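Local coordinates for oxidoreductase, short chain dehydrogenase/reductase family protein (Collinsella aerofaciens, PDB 5FYD) that catalyses the NADPH-dependent reduction of the 7-oxo group of 7-oxolithocholate to ursodeoxycholate, a bile-acid conversion carried out by an intestinal bacterium, at residues C93-G98 with G154-G159; V138-S143 with K165-V170; V218-E223 with R236-V241. One frame throughout, in Å; residues are numbered along the deposited sequence. Where two conformers were deposited one is given.

Interaction 1: residues C93-G98 with G154-G159; sequences CLHSFG and GQYGAG
The imidazole of H95 and the phenol ring of Y156 lie face to face, their centroids 4.1 Å apart and their planes inclined by 18°. The stack is offset: H95 CD2 sits over the centre of the Y156 ring, whereas Y156 CE2 meets one face of H95 toward its rim. This pairs the loop after strand 85-90 of the Rossmann-type short-chain dehydrogenase fold with helix 154-173, which carries the inferred proton acceptor Y156. The two side chains run alongside each other in the same direction, and the contact begins at their roots, with H95 CB 3.8 Å from Y156 CB. With chi1 of 42°, H95 CG is tucked between its own backbone N and carbonyl carbon, a setting that turns the imidazole along the tyrosine. H95 CD2 makes the closest approach, 3.6 Å from Y156 CZ. S196 and P199 of the second subunit pack on H95 and Y156 respectively, placing the stack at the dimer interface. With an alanine here in place of Y156 the ring and its hydroxyl are gone, and the H95 imidazole, without its stacking partner, would probably be freer to turn. Farther along, a water lies 3.2 Å from S96 O, to which it can donate, and accepts a weak hydrogen bond from Q155 N at 3.0 Å.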
ATOM      1  N   CYS A  93       4.954  12.474   3.867  0.50 17.78           N
ATOM      2  CA  CYS A  93       4.537  11.913   5.137  0.50 19.26           C
ATOM      3  C   CYS A  93       5.086  10.512   5.282  0.50 18.00           C
ATOM      4  O   CYS A  93       5.234   9.779   4.295  0.50 18.19           O
ATOM      5  CB  CYS A  93       3.011  11.890   5.247  0.50 20.80           C
ATOM      6  SG  CYS A  93       2.258  10.565   4.290  0.50 25.86           S
ATOM      7  N   LEU A  94       5.361  10.140   6.526  1.00 17.29           N
ATOM      8  CA  LEU A  94       5.887   8.826   6.850  1.00 16.74           C
ATOM      9  C   LEU A  94       5.073   8.276   7.995  1.00 16.84           C
ATOM     10  O   LEU A  94       4.907   8.926   9.025  1.00 15.53           O
ATOM     11  CB  LEU A  94       7.374   8.886   7.211  1.00 16.22           C
ATOM     12  CG  LEU A  94       8.051   7.550   7.528  1.00 16.70           C
ATOM     13  CD1 LEU A  94       7.976   6.572   6.369  1.00 17.64           C
ATOM     14  CD2 LEU A  94       9.492   7.763   7.967  1.00 16.83           C
ATOM     15  N   HIS A  95       4.577   7.063   7.807  1.00 18.08           N
ATOM     16  CA  HIS A  95       3.894   6.354   8.881  1.00 20.28           C
ATOM     17  C   HIS A  95       4.359   4.913   8.898  1.00 20.47           C
ATOM     18  O   HIS A  95       5.013   4.440   7.972  1.00 22.36           O
ATOM     19  CB  HIS A  95       2.368   6.486   8.773  1.00 22.92           C
ATOM     20  CG  HIS A  95       1.824   6.343   7.382  1.00 25.74           C
ATOM     21  ND1 HIS A  95       1.610   5.118   6.789  1.00 28.47           N
ATOM     22  CD2 HIS A  95       1.408   7.273   6.485  1.00 28.23           C
ATOM     23  CE1 HIS A  95       1.093   5.296   5.584  1.00 27.74           C
ATOM     24  NE2 HIS A  95       0.971   6.595   5.370  1.00 28.22           N
ATOM     25  N   SER A  96       4.065   4.239   9.988  1.00 20.32           N
ATOM     26  CA  SER A  96       4.589   2.903  10.197  1.00 21.41           C
ATOM     27  C   SER A  96       3.674   2.167  11.136  1.00 20.22           C
ATOM     28  O   SER A  96       3.482   2.587  12.268  1.00 19.96           O
ATOM     29  CB  SER A  96       5.989   2.988  10.783  1.00 23.27           C
ATOM     30  OG  SER A  96       6.579   1.702  10.789  1.00 25.88           O
ATOM     31  N   PHE A  97       3.112   1.065  10.655  1.00 19.75           N
ATOM     32  CA  PHE A  97       2.194   0.271  11.434  1.00 19.56           C
ATOM     33  C   PHE A  97       2.887  -0.303  12.668  1.00 18.16           C
ATOM     34  O   PHE A  97       4.023  -0.763  12.595  1.00 17.50           O
ATOM     35  CB  PHE A  97       1.604  -0.869  10.586  1.00 20.84           C
ATOM     36  CG  PHE A  97       0.864  -1.896  11.396  1.00 23.61           C
ATOM     37  CD1 PHE A  97      -0.418  -1.639  11.859  1.00 26.07           C
ATOM     38  CD2 PHE A  97       1.456  -3.115  11.707  1.00 26.57           C
ATOM     39  CE1 PHE A  97      -1.104  -2.576  12.631  1.00 26.51           C
ATOM     40  CE2 PHE A  97       0.770  -4.060  12.468  1.00 27.75           C
ATOM     41  CZ  PHE A  97      -0.503  -3.787  12.932  1.00 28.15           C
ATOM     42  N   GLY A  98       2.180  -0.263  13.785  1.00 17.12           N
ATOM     43  CA  GLY A  98       2.609  -0.876  15.027  1.00 17.22           C
ATOM     44  C   GLY A  98       2.150  -0.090  16.219  1.00 16.70           C
ATOM     45  O   GLY A  98       2.024   1.144  16.144  1.00 16.06           O
ATOM     46  N   GLY A 154       0.169   5.363  15.605  1.00 13.07           N
ATOM     47  CA  GLY A 154      -0.043   6.581  16.390  1.00 13.06           C
ATOM     48  C   GLY A 154       0.620   7.839  15.847  1.00 13.80           C
ATOM     49  O   GLY A 154       0.012   8.930  15.822  1.00 12.80           O
ATOM     50  N   GLN A 155       1.852   7.696  15.367  1.00 14.02           N
ATOM     51  CA  GLN A 155       2.553   8.869  14.836  1.00 15.23           C
ATOM     52  C   GLN A 155       2.014   9.461  13.528  1.00 15.84           C
ATOM     53  O   GLN A 155       2.293  10.637  13.227  1.00 16.30           O
ATOM     54  CB  GLN A 155       4.056   8.609  14.725  1.00 15.52           C
ATOM     55  CG  GLN A 155       4.838   9.139  15.904  1.00 15.25           C
ATOM     56  CD  GLN A 155       6.213   9.641  15.511  1.00 14.20           C
ATOM     57  OE1 GLN A 155       6.372  10.738  15.010  1.00 15.40           O
ATOM     58  NE2 GLN A 155       7.213   8.838  15.770  1.00 13.27           N
ATOM     59  N   TYR A 156       1.250   8.687  12.757  1.00 16.12           N
ATOM     60  CA  TYR A 156       0.549   9.184  11.543  1.00 17.10           C
ATOM     61  C   TYR A 156      -0.326  10.369  11.948  1.00 15.32           C
ATOM     62  O   TYR A 156      -0.096  11.518  11.524  1.00 14.44           O
ATOM     63  CB  TYR A 156      -0.332   8.071  10.917  1.00 19.18           C
ATOM     64  CG  TYR A 156      -0.923   8.285   9.498  1.00 20.44           C
ATOM     65  CD1 TYR A 156      -0.845   9.493   8.819  1.00 21.85           C
ATOM     66  CD2 TYR A 156      -1.539   7.208   8.833  1.00 24.38           C
ATOM     67  CE1 TYR A 156      -1.353   9.646   7.538  1.00 23.20           C
ATOM     68  CE2 TYR A 156      -2.083   7.354   7.556  1.00 24.99           C
ATOM     69  CZ  TYR A 156      -1.979   8.565   6.904  1.00 26.41           C
ATOM     70  OH  TYR A 156      -2.505   8.697   5.623  1.00 28.88           O
ATOM     71  N   GLY A 157      -1.285  10.097  12.818  1.00 13.05           N
ATOM     72  CA  GLY A 157      -2.201  11.107  13.272  1.00 12.80           C
ATOM     73  C   GLY A 157      -1.503  12.189  14.079  1.00 11.39           C
ATOM     74  O   GLY A 157      -1.849  13.356  13.965  1.00 11.91           O
ATOM     75  N   ALA A 158      -0.527  11.807  14.898  1.00 11.22           N
ATOM     76  CA  ALA A 158       0.127  12.789  15.770  1.00 10.81           C
ATOM     77  C   ALA A 158       0.871  13.822  14.923  1.00 10.87           C
ATOM     78  O   ALA A 158       0.760  15.029  15.153  1.00 11.63           O
ATOM     79  CB  ALA A 158       1.074  12.113  16.752  1.00 10.84           C
ATOM     80  N   GLY A 159       1.673  13.338  13.977  1.00 10.73           N
ATOM     81  CA  GLY A 159       2.410  14.194  13.070  1.00 10.59           C
ATOM     82  C   GLY A 159       1.496  15.018  12.184  1.00 10.58           C
ATOM     83  O   GLY A 159       1.723  16.225  11.993  1.00  9.70           O
TER
HETATM   84  O   HOH W   1       3.076   5.423  13.748  1.00 22.07           O

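Interaction 2: residues V138-S143 with K165-V170; sequences VINVSS and KMTEAV
One side-chain hydrogen bond, from N140 ND2 to T167 OG1, ties strand 136-143 to helix 154-173 within the Rossmann-type core of this short-chain dehydrogenase. It spans 3.0 Å with an N-H...O angle of 167°, and the hydroxyl oxygen lies only 8° out of the amide plane of N140, so the donor is used almost ideally. The threonine hydroxyl also hydrogen-bonds to I163 O one turn back in its own helix. At the other end of the amide, N140 OD1 receives the backbone N-H of Y90 from the neighbouring strand. Both ends of this buried amide are thus engaged, which fixes its flip.

Van der Waals contact is slight by comparison: T167 CG2 reaches N140 ND2 at 3.7 Å. That methyl stands anti to the T167 backbone N, while OG1 lies beside the backbone N (chi1 -54°) and faces the amide. F119 and F123 of helix 105-132 pack on N140, and V181 and V183 of strand 179-186 on T167.

Between these two segments there is no ion pair; the salt bridge here lies within the helix, where K165 NZ meets E168 OE1 on its syn side at 2.8 Å.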
ATOM      1  N   VAL A 138       1.294  29.169   0.915  1.00 11.38           N
ATOM      2  CA  VAL A 138       1.627  27.858   1.426  1.00 11.04           C
ATOM      3  C   VAL A 138       0.344  27.050   1.511  1.00 11.04           C
ATOM      4  O   VAL A 138      -0.650  27.534   2.060  1.00 11.64           O
ATOM      5  CB  VAL A 138       2.235  27.917   2.838  1.00 11.16           C
ATOM      6  CG1 VAL A 138       2.536  26.495   3.362  1.00 11.42           C
ATOM      7  CG2 VAL A 138       3.491  28.769   2.841  1.00 11.58           C
ATOM      8  N   ILE A 139       0.363  25.834   0.979  1.00 10.49           N
ATOM      9  CA  ILE A 139      -0.711  24.857   1.239  1.00 11.05           C
ATOM     10  C   ILE A 139      -0.052  23.625   1.781  1.00 10.75           C
ATOM     11  O   ILE A 139       0.677  22.965   1.069  1.00 11.57           O
ATOM     12  CB  ILE A 139      -1.515  24.493  -0.031  1.00 11.16           C
ATOM     13  CG1 ILE A 139      -2.201  25.739  -0.604  1.00 11.66           C
ATOM     14  CG2 ILE A 139      -2.537  23.383   0.281  1.00 11.07           C
ATOM     15  CD1 ILE A 139      -2.846  25.500  -1.961  1.00 12.67           C
ATOM     16  N   ASN A 140      -0.285  23.323   3.048  1.00 10.30           N
ATOM     17  CA  ASN A 140       0.252  22.115   3.630  1.00 10.19           C
ATOM     18  C   ASN A 140      -0.827  21.050   3.698  1.00 10.28           C
ATOM     19  O   ASN A 140      -2.011  21.346   3.804  1.00 10.90           O
ATOM     20  CB  ASN A 140       0.836  22.372   5.010  1.00 10.04           C
ATOM     21  CG  ASN A 140       2.036  23.263   4.965  1.00 10.32           C
ATOM     22  OD1 ASN A 140       2.849  23.193   4.039  1.00  9.85           O
ATOM     23  ND2 ASN A 140       2.169  24.123   5.972  1.00 10.12           N
ATOM     24  N   VAL A 141      -0.399  19.799   3.628  1.00 10.32           N
ATOM     25  CA  VAL A 141      -1.307  18.664   3.562  1.00 10.46           C
ATOM     26  C   VAL A 141      -1.356  17.934   4.896  1.00 10.34           C
ATOM     27  O   VAL A 141      -0.326  17.502   5.426  1.00 10.14           O
ATOM     28  CB  VAL A 141      -0.869  17.728   2.431  1.00 10.93           C
ATOM     29  CG1 VAL A 141      -1.780  16.507   2.346  1.00 12.07           C
ATOM     30  CG2 VAL A 141      -0.849  18.500   1.127  1.00 11.16           C
ATOM     31  N   SER A 142      -2.552  17.836   5.459  1.00 10.77           N
ATOM     32  CA  SER A 142      -2.802  16.977   6.610  1.00 11.13           C
ATOM     33  C   SER A 142      -3.674  15.772   6.242  1.00 11.85           C
ATOM     34  O   SER A 142      -3.962  15.504   5.054  1.00 11.55           O
ATOM     35  CB  SER A 142      -3.398  17.806   7.750  1.00 11.42           C
ATOM     36  OG  SER A 142      -3.393  17.077   8.965  1.00 11.42           O
ATOM     37  N   SER A 143      -4.100  15.045   7.273  1.00 12.53           N
ATOM     38  CA  SER A 143      -4.859  13.820   7.111  1.00 13.43           C
ATOM     39  C   SER A 143      -5.940  13.775   8.149  1.00 13.53           C
ATOM     40  O   SER A 143      -5.761  14.290   9.270  1.00 13.18           O
ATOM     41  CB  SER A 143      -3.932  12.642   7.321  1.00 14.68           C
ATOM     42  OG  SER A 143      -4.662  11.434   7.260  1.00 15.81           O
ATOM     43  N   LYS A 165      -2.466  21.774  13.078  1.00  9.37           N
ATOM     44  CA  LYS A 165      -2.577  22.869  14.040  1.00  9.96           C
ATOM     45  C   LYS A 165      -1.542  23.978  13.823  1.00 10.19           C
ATOM     46  O   LYS A 165      -1.857  25.166  14.019  1.00  9.60           O
ATOM     47  CB  LYS A 165      -2.559  22.352  15.476  1.00 10.27           C
ATOM     48  CG  LYS A 165      -3.722  21.429  15.837  1.00 11.31           C
ATOM     49  CD  LYS A 165      -5.080  22.101  15.784  1.00 11.87           C
ATOM     50  CE  LYS A 165      -6.182  21.119  15.413  1.00 12.31           C
ATOM     51  NZ  LYS A 165      -7.417  21.833  15.106  1.00 12.38           N
ATOM     52  N   MET A 166      -0.321  23.620  13.421  1.00  9.95           N
ATOM     53  CA  MET A 166       0.677  24.631  13.101  1.00 10.02           C
ATOM     54  C   MET A 166       0.202  25.470  11.924  1.00  9.83           C
ATOM     55  O   MET A 166       0.325  26.684  11.929  1.00  9.56           O
ATOM     56  CB  MET A 166       2.037  24.009  12.771  1.00 10.09           C
ATOM     57  CG  MET A 166       3.151  25.058  12.654  1.00 10.94           C
ATOM     58  SD  MET A 166       3.515  25.708  14.312  1.00 12.31           S
ATOM     59  CE  MET A 166       4.322  27.250  13.948  1.00 12.23           C
ATOM     60  N   THR A 167      -0.319  24.809  10.881  1.00  9.50           N
ATOM     61  CA  THR A 167      -0.721  25.529   9.667  1.00  9.69           C
ATOM     62  C   THR A 167      -1.970  26.363   9.916  1.00  9.89           C
ATOM     63  O   THR A 167      -2.074  27.478   9.402  1.00 10.21           O
ATOM     64  CB  THR A 167      -0.881  24.586   8.474  1.00  9.54           C
ATOM     65  OG1 THR A 167       0.318  23.827   8.318  1.00  9.83           O
ATOM     66  CG2 THR A 167      -1.133  25.369   7.187  1.00  9.70           C
ATOM     67  N   GLU A 168      -2.894  25.853  10.724  1.00  9.93           N
ATOM     68  CA  GLU A 168      -4.088  26.625  11.097  1.00 10.27           C
ATOM     69  C   GLU A 168      -3.685  27.922  11.774  1.00 10.39           C
ATOM     70  O   GLU A 168      -4.208  28.977  11.447  1.00 10.68           O
ATOM     71  CB  GLU A 168      -5.026  25.825  12.002  1.00 10.53           C
ATOM     72  CG  GLU A 168      -5.758  24.687  11.290  1.00 10.45           C
ATOM     73  CD  GLU A 168      -6.708  23.916  12.184  1.00 11.08           C
ATOM     74  OE1 GLU A 168      -6.446  23.765  13.394  1.00 11.37           O
ATOM     75  OE2 GLU A 168      -7.743  23.426  11.683  1.00 12.04           O
ATOM     76  N   ALA A 169      -2.733  27.828  12.697  1.00 10.56           N
ATOM     77  CA  ALA A 169      -2.241  29.006  13.427  1.00 10.41           C
ATOM     78  C   ALA A 169      -1.657  30.032  12.479  1.00 11.09           C
ATOM     79  O   ALA A 169      -2.044  31.207  12.520  1.00 11.01           O
ATOM     80  CB  ALA A 169      -1.213  28.591  14.450  1.00 10.55           C
ATOM     81  N   VAL A 170      -0.780  29.574  11.596  1.00 11.05           N
ATOM     82  CA  VAL A 170      -0.092  30.450  10.641  1.00 11.88           C
ATOM     83  C   VAL A 170      -1.069  31.027   9.613  1.00 12.40           C
ATOM     84  O   VAL A 170      -0.941  32.198   9.225  1.00 13.30           O
ATOM     85  CB  VAL A 170       1.104  29.731   9.965  1.00 11.61           C
ATOM     86  CG1 VAL A 170       1.722  30.571   8.856  1.00 12.02           C
ATOM     87  CG2 VAL A 170       2.156  29.385  10.996  1.00 11.74           C
TER

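Interaction 3: residues V218-E223 with R236-V241; sequences VDEAFE and RNKDSV
Segments 218-223 and 236-241, on helices 214-224 and 235-247, have their nearest CA atoms, those of E220 and K238, 12.6 Å apart. Two long side chains bridge the gap from opposite directions. E220 has CG anti to its backbone N (chi1 -178°) and continues extended; K238 is stretched through chi3 and bends only at chi4 (69°). They meet in a salt bridge, with K238 NZ 2.6 Å from E220 OE2 on the syn lone pair of that oxygen. The ammonium favours one oxygen, E220 OE1 lying 3.6 Å from K238 NZ. The pair joins the helices before and after strand 230-232, the edge strand of the Rossmann-type sheet within this chain; helix 235-247 also carries S240, which binds NADP(+).

Within the later helix, R236 NH1 donates to N237 OD1 at 2.8 Å, which lies in the guanidinium plane, and also bonds to G200 O of the second subunit.

E220 OE2 forms a second salt bridge with K224 NZ, E220 OE1 accepts from G234 N, and K238 NZ donates to I232 O. Two lysines on one carboxylate oxygen would be expected to favour the ionised glutamate, while the bonds to backbone atoms of G234 and I232 link the pair to the connection carrying strand 230-232.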
ATOM      1  N   VAL A 218      -6.213  18.828  -4.845  1.00 14.65           N
ATOM      2  CA  VAL A 218      -5.449  20.029  -5.184  1.00 14.81           C
ATOM      3  C   VAL A 218      -6.319  21.142  -5.764  1.00 14.80           C
ATOM      4  O   VAL A 218      -6.137  22.314  -5.434  1.00 13.66           O
ATOM      5  CB  VAL A 218      -4.263  19.672  -6.095  1.00 15.20           C
ATOM      6  CG1 VAL A 218      -3.571  20.913  -6.613  1.00 15.72           C
ATOM      7  CG2 VAL A 218      -3.272  18.812  -5.315  1.00 15.15           C
ATOM      8  N   ASP A 219      -7.272  20.781  -6.631  1.00 15.67           N
ATOM      9  CA  ASP A 219      -8.204  21.766  -7.155  1.00 17.12           C
ATOM     10  C   ASP A 219      -8.988  22.465  -6.035  1.00 14.80           C
ATOM     11  O   ASP A 219      -9.083  23.698  -6.022  1.00 14.41           O
ATOM     12  CB  ASP A 219      -9.161  21.144  -8.177  1.00 19.10           C
ATOM     13  CG  ASP A 219      -8.512  20.958  -9.546  1.00 23.57           C
ATOM     14  OD1 ASP A 219      -7.442  21.559  -9.804  1.00 25.18           O
ATOM     15  OD2 ASP A 219      -9.088  20.216 -10.369  1.00 27.11           O
ATOM     16  N   GLU A 220      -9.495  21.695  -5.075  1.00 13.74           N
ATOM     17  CA  GLU A 220     -10.219  22.303  -3.958  1.00 13.65           C
ATOM     18  C   GLU A 220      -9.311  23.210  -3.112  1.00 12.91           C
ATOM     19  O   GLU A 220      -9.700  24.318  -2.755  1.00 12.66           O
ATOM     20  CB  GLU A 220     -10.880  21.246  -3.075  1.00 14.14           C
ATOM     21  CG  GLU A 220     -11.673  21.881  -1.954  1.00 14.85           C
ATOM     22  CD  GLU A 220     -12.521  20.897  -1.158  1.00 15.61           C
ATOM     23  OE1 GLU A 220     -12.451  19.671  -1.376  1.00 16.66           O
ATOM     24  OE2 GLU A 220     -13.261  21.379  -0.294  1.00 15.47           O
ATOM     25  N   ALA A 221      -8.092  22.753  -2.821  1.00 12.81           N
ATOM     26  CA  ALA A 221      -7.147  23.588  -2.066  1.00 12.28           C
ATOM     27  C   ALA A 221      -6.887  24.947  -2.758  1.00 13.19           C
ATOM     28  O   ALA A 221      -6.868  25.996  -2.106  1.00 13.33           O
ATOM     29  CB  ALA A 221      -5.831  22.847  -1.860  1.00 12.48           C
ATOM     30  N   PHE A 222      -6.687  24.939  -4.066  1.00 12.91           N
ATOM     31  CA  PHE A 222      -6.413  26.197  -4.741  1.00 14.09           C
ATOM     32  C   PHE A 222      -7.667  27.076  -4.865  1.00 14.68           C
ATOM     33  O   PHE A 222      -7.549  28.285  -4.816  1.00 14.18           O
ATOM     34  CB  PHE A 222      -5.731  25.995  -6.084  1.00 13.92           C
ATOM     35  CG  PHE A 222      -4.250  25.808  -5.965  1.00 14.35           C
ATOM     36  CD1 PHE A 222      -3.398  26.893  -5.836  1.00 14.53           C
ATOM     37  CD2 PHE A 222      -3.709  24.537  -5.914  1.00 14.67           C
ATOM     38  CE1 PHE A 222      -2.021  26.709  -5.698  1.00 14.82           C
ATOM     39  CE2 PHE A 222      -2.336  24.353  -5.774  1.00 14.85           C
ATOM     40  CZ  PHE A 222      -1.490  25.441  -5.683  1.00 14.69           C
ATOM     41  N   GLU A 223      -8.843  26.468  -4.996  1.00 15.38           N
ATOM     42  CA  GLU A 223     -10.105  27.229  -5.009  1.00 17.20           C
ATOM     43  C   GLU A 223     -10.298  28.009  -3.710  1.00 15.73           C
ATOM     44  O   GLU A 223     -10.769  29.131  -3.740  1.00 15.87           O
ATOM     45  CB  GLU A 223     -11.298  26.311  -5.299  1.00 20.79           C
ATOM     46  CG  GLU A 223     -11.398  26.003  -6.794  1.00 25.72           C
ATOM     47  CD  GLU A 223     -12.507  25.025  -7.175  1.00 31.59           C
ATOM     48  OE1 GLU A 223     -13.407  24.763  -6.331  1.00 34.37           O
ATOM     49  OE2 GLU A 223     -12.464  24.513  -8.327  1.00 34.06           O
ATOM     50  N   ARG A 236     -18.104  14.559   1.372  1.00 17.66           N
ATOM     51  CA  ARG A 236     -18.388  13.434   2.249  1.00 18.43           C
ATOM     52  C   ARG A 236     -17.483  13.448   3.480  1.00 16.98           C
ATOM     53  O   ARG A 236     -17.916  13.111   4.580  1.00 14.52           O
ATOM     54  CB  ARG A 236     -18.227  12.101   1.493  1.00 22.62           C
ATOM     55  CG  ARG A 236     -18.305  10.844   2.360  1.00 26.97           C
ATOM     56  CD  ARG A 236     -16.943  10.397   2.919  1.00 31.87           C
ATOM     57  NE  ARG A 236     -17.063   9.293   3.884  1.00 37.22           N
ATOM     58  CZ  ARG A 236     -16.136   8.918   4.773  1.00 41.72           C
ATOM     59  NH1 ARG A 236     -14.967   9.558   4.888  1.00 43.24           N
ATOM     60  NH2 ARG A 236     -16.390   7.885   5.579  1.00 42.48           N
ATOM     61  N   ASN A 237     -16.202  13.770   3.277  1.00 15.17           N
ATOM     62  CA  ASN A 237     -15.261  13.816   4.391  1.00 15.70           C
ATOM     63  C   ASN A 237     -15.599  14.917   5.360  1.00 14.61           C
ATOM     64  O   ASN A 237     -15.515  14.705   6.559  1.00 14.83           O
ATOM     65  CB  ASN A 237     -13.830  14.008   3.895  1.00 16.59           C
ATOM     66  CG  ASN A 237     -13.292  12.785   3.192  1.00 19.18           C
ATOM     67  OD1 ASN A 237     -13.676  11.658   3.510  1.00 18.52           O
ATOM     68  ND2 ASN A 237     -12.382  12.998   2.238  1.00 20.07           N
ATOM     69  N   LYS A 238     -15.985  16.090   4.851  1.00 14.65           N
ATOM     70  CA  LYS A 238     -16.408  17.193   5.719  1.00 15.02           C
ATOM     71  C   LYS A 238     -17.575  16.784   6.614  1.00 14.97           C
ATOM     72  O   LYS A 238     -17.581  17.030   7.828  1.00 15.26           O
ATOM     73  CB  LYS A 238     -16.855  18.429   4.924  1.00 15.28           C
ATOM     74  CG  LYS A 238     -15.787  19.161   4.149  1.00 15.47           C
ATOM     75  CD  LYS A 238     -16.422  20.230   3.237  1.00 15.87           C
ATOM     76  CE  LYS A 238     -15.391  20.935   2.350  1.00 16.50           C
ATOM     77  NZ  LYS A 238     -14.838  20.022   1.326  1.00 16.66           N
ATOM     78  N   ASP A 239     -18.566  16.186   5.987  1.00 15.90           N
ATOM     79  CA  ASP A 239     -19.779  15.784   6.693  1.00 16.15           C
ATOM     80  C   ASP A 239     -19.519  14.628   7.653  1.00 16.25           C
ATOM     81  O   ASP A 239     -20.120  14.568   8.721  1.00 16.47           O
ATOM     82  CB  ASP A 239     -20.870  15.404   5.706  1.00 17.53           C
ATOM     83  CG  ASP A 239     -21.313  16.562   4.829  1.00 17.06           C
ATOM     84  OD1 ASP A 239     -21.190  17.745   5.217  1.00 18.52           O
ATOM     85  OD2 ASP A 239     -21.819  16.277   3.724  1.00 18.81           O
ATOM     86  N   SER A 240     -18.625  13.719   7.285  1.00 16.35           N
ATOM     87  CA  SER A 240     -18.263  12.604   8.161  1.00 16.65           C
ATOM     88  C   SER A 240     -17.576  13.128   9.421  1.00 15.91           C
ATOM     89  O   SER A 240     -17.927  12.736  10.542  1.00 15.23           O
ATOM     90  CB  SER A 240     -17.339  11.620   7.428  1.00 19.03           C
ATOM     91  OG  SER A 240     -17.038  10.504   8.263  1.00 20.57           O
ATOM     92  N   VAL A 241     -16.601  14.015   9.234  1.00 14.17           N
ATOM     93  CA  VAL A 241     -15.925  14.633  10.379  1.00 14.26           C
ATOM     94  C   VAL A 241     -16.928  15.380  11.253  1.00 14.60           C
ATOM     95  O   VAL A 241     -16.897  15.272  12.483  1.00 14.90           O
ATOM     96  CB  VAL A 241     -14.749  15.546   9.949  1.00 14.10           C
ATOM     97  CG1 VAL A 241     -14.205  16.330  11.147  1.00 14.35           C
ATOM     98  CG2 VAL A 241     -13.646  14.703   9.363  1.00 14.90           C
TER

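Overall arrangement
Interactions 1 and 2 share helix 154-173, and their segments alternate along the chain; although their centres are about 17 Å apart, they touch where Y156 CE1 comes within 3.8 Å of S143 OG. S143, the inferred transition-state stabiliser, ends the strand segment of interaction 2, so the strand and helix that interaction 2 joins carry both of these inferred catalytic residues. Interaction 3 follows later in the chain, its centre about 14 Å from that of interaction 2, and meets it where I139 CD1 packs 4.0 Å from F222 CZ. Its helix 235-247 bears S240, an NADP(+)-binding residue. Interactions 1 and 3 do not touch, their nearest atoms being about 11 Å apart, yet both reach the second subunit.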